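Local structure of Lmo0741 protein (Listeria monocytogenes, 4R1H) at residues I64-T67 and K73-T76. The protein probably binds DNA and regulates transcription as a GntR-family regulator with a winged helix-turn-helix domain. Residues are numbered along the deposited sequence; the frame is centred on the assembly and turned at random.
Sequences IIYT and KYLT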
ATOM      1  N   ILE A  64     -19.708 -11.133  -9.626  1.00 26.07           N
ATOM      2  CA  ILE A  64     -20.057 -10.390  -8.412  0.60 26.18           C
ATOM      3  C   ILE A  64     -21.424  -9.733  -8.570  1.00 27.52           C
ATOM      4  O   ILE A  64     -22.222  -9.646  -7.618  1.00 28.63           O
ATOM      5  CB  ILE A  64     -19.004  -9.303  -8.071  0.60 26.85           C
ATOM      6  CG1 ILE A  64     -17.603  -9.925  -7.893  0.60 26.44           C
ATOM      7  CG2 ILE A  64     -19.484  -8.515  -6.845  0.60 26.62           C
ATOM      8  CD1 ILE A  64     -17.505 -11.011  -6.854  0.60 27.44           C
ATOM      9  N   ILE A  65     -21.727  -9.292  -9.788  1.00 25.37           N
ATOM     10  CA  ILE A  65     -23.021  -8.711 -10.091  1.00 26.03           C
ATOM     11  C   ILE A  65     -23.581  -9.354 -11.323  1.00 25.63           C
ATOM     12  O   ILE A  65     -22.846  -9.993 -12.078  1.00 27.19           O
ATOM     13  CB  ILE A  65     -23.021  -7.155 -10.237  1.00 26.40           C
ATOM     14  CG1 ILE A  65     -22.346  -6.707 -11.507  1.00 28.94           C
ATOM     15  CG2 ILE A  65     -22.350  -6.438  -9.023  1.00 28.23           C
ATOM     16  CD1 ILE A  65     -22.358  -5.189 -11.656  1.00 31.07           C
ATOM     17  N   TYR A  66     -24.875  -9.120 -11.554  1.00 28.99           N
ATOM     18  CA  TYR A  66     -25.527  -9.606 -12.762  1.00 27.86           C
ATOM     19  C   TYR A  66     -26.605  -8.617 -13.174  1.00 30.53           C
ATOM     20  O   TYR A  66     -27.072  -7.800 -12.376  1.00 28.14           O
ATOM     21  CB  TYR A  66     -26.114 -11.002 -12.546  1.00 28.37           C
ATOM     22  CG  TYR A  66     -27.191 -11.105 -11.532  1.00 28.31           C
ATOM     23  CD1 TYR A  66     -28.527 -11.047 -11.888  1.00 28.47           C
ATOM     24  CD2 TYR A  66     -26.898 -11.251 -10.199  1.00 29.04           C
ATOM     25  CE1 TYR A  66     -29.533 -11.150 -10.940  1.00 28.15           C
ATOM     26  CE2 TYR A  66     -27.891 -11.334  -9.238  1.00 29.81           C
ATOM     27  CZ  TYR A  66     -29.214 -11.307  -9.637  1.00 30.22           C
ATOM     28  OH  TYR A  66     -30.156 -11.367  -8.693  1.00 33.34           O
ATOM     29  N   THR A  67     -27.069  -8.776 -14.407  1.00 32.06           N
ATOM     30  CA  THR A  67     -28.016  -7.824 -15.011  1.00 33.46           C
ATOM     31  C   THR A  67     -29.309  -8.530 -15.319  1.00 33.71           C
ATOM     32  O   THR A  67     -29.305  -9.653 -15.801  1.00 35.33           O
ATOM     33  CB  THR A  67     -27.491  -7.252 -16.338  1.00 36.23           C
ATOM     34  OG1 THR A  67     -26.241  -6.648 -16.115  1.00 40.27           O
ATOM     35  CG2 THR A  67     -28.473  -6.160 -16.882  1.00 37.70           C
ATOM     36  N   LYS A  73     -29.335  -3.895 -12.134  1.00 37.62           N
ATOM     37  CA  LYS A  73     -28.163  -4.664 -11.807  1.00 33.87           C
ATOM     38  C   LYS A  73     -28.214  -5.005 -10.327  1.00 31.16           C
ATOM     39  O   LYS A  73     -28.651  -4.204  -9.507  1.00 33.49           O
ATOM     40  CB  LYS A  73     -26.900  -3.923 -12.138  1.00 38.60           C
ATOM     41  CG  LYS A  73     -26.749  -3.710 -13.655  1.00 41.98           C
ATOM     42  CD  LYS A  73     -25.395  -3.185 -14.041  1.00 48.00           C
ATOM     43  CE  LYS A  73     -25.390  -2.730 -15.498  1.00 44.97           C
ATOM     44  NZ  LYS A  73     -25.183  -3.907 -16.379  1.00 41.50           N
ATOM     45  N   TYR A  74     -27.759  -6.211 -10.030  1.00 28.89           N
ATOM     46  CA  TYR A  74     -27.927  -6.804  -8.742  1.00 29.43           C
ATOM     47  C   TYR A  74     -26.657  -7.420  -8.245  1.00 27.10           C
ATOM     48  O   TYR A  74     -25.914  -8.091  -8.962  1.00 26.59           O
ATOM     49  CB  TYR A  74     -28.984  -7.928  -8.797  1.00 32.04           C
ATOM     50  CG  TYR A  74     -30.396  -7.386  -9.107  1.00 31.84           C
ATOM     51  CD1 TYR A  74     -30.761  -7.114 -10.394  1.00 35.28           C
ATOM     52  CD2 TYR A  74     -31.290  -7.141  -8.092  1.00 36.68           C
ATOM     53  CE1 TYR A  74     -32.007  -6.563 -10.678  1.00 37.50           C
ATOM     54  CE2 TYR A  74     -32.549  -6.605  -8.363  1.00 40.04           C
ATOM     55  CZ  TYR A  74     -32.880  -6.319  -9.664  1.00 41.39           C
ATOM     56  OH  TYR A  74     -34.113  -5.795  -9.968  1.00 49.01           O
ATOM     57  N   LEU A  75     -26.494  -7.361  -6.941  1.00 29.08           N
ATOM     58  CA  LEU A  75     -25.447  -8.097  -6.281  1.00 28.32           C
ATOM     59  C   LEU A  75     -25.746  -9.558  -6.210  1.00 27.65           C
ATOM     60  O   LEU A  75     -26.866  -9.956  -5.877  1.00 28.92           O
ATOM     61  CB  LEU A  75     -25.225  -7.518  -4.867  1.00 29.28           C
ATOM     62  CG  LEU A  75     -24.107  -8.208  -4.051  1.00 30.70           C
ATOM     63  CD1 LEU A  75     -22.741  -8.047  -4.709  1.00 30.29           C
ATOM     64  CD2 LEU A  75     -24.053  -7.676  -2.606  1.00 30.80           C
ATOM     65  N   THR A  76     -24.758 -10.394  -6.506  1.00 25.41           N
ATOM     66  CA  THR A  76     -24.915 -11.803  -6.303  1.00 25.84           C
ATOM     67  C   THR A  76     -25.543 -12.196  -4.986  1.00 29.33           C
ATOM     68  O   THR A  76     -25.284 -11.566  -3.924  1.00 28.69           O
ATOM     69  CB  THR A  76     -23.599 -12.538  -6.503  1.00 26.89           C
ATOM     70  OG1 THR A  76     -23.800 -13.936  -6.402  1.00 29.17           O
ATOM     71  CG2 THR A  76     -22.563 -12.173  -5.370  1.00 26.93           C
TER
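Y66 and Y74 face each other as a hydrogen-bonded antiparallel pair: Y66 N reaches Y74 O at 3.0 Å, and Y74 N returns to Y66 O at 2.9 Å. A third backbone bond, T76 N to I64 O (2.9 Å), extends the ladder past the strand ends. On the tyrosine face, Y66 has CG between its own N and carbonyl carbon (chi1 63°), which swings the ring across to the partner strand. There Y74 CB sits over one face of it, 3.8 Å from the ring centroid, in a CH-pi contact. The two rings lie 22° from parallel but are offset, with little stacking between them; broad, amphipathic tyrosines suit this partly exposed surface. The tight part is buried: L75 CD1, on the face shared with I65, meets CG2 of I64, just before the strand, at 3.9 Å. Branched aliphatic chains fill this side against the helices, I64 and L75 touching I24 of helix 12-25 and I65 packing on L59 of helix 49-61. Farther along, T67 and K73 are partly exposed, and polar groups suit this looser end: the long K73 chain lies alongside T67, bends at its end (chi4 -82°), and donates from NZ to T67 OG1 at 2.9 Å; E60 also hydrogen-bonds that hydroxyl. Such a two-stranded hairpin following the helices, one face packed against them, is the wing of a GntR-type winged helix-turn-helix domain.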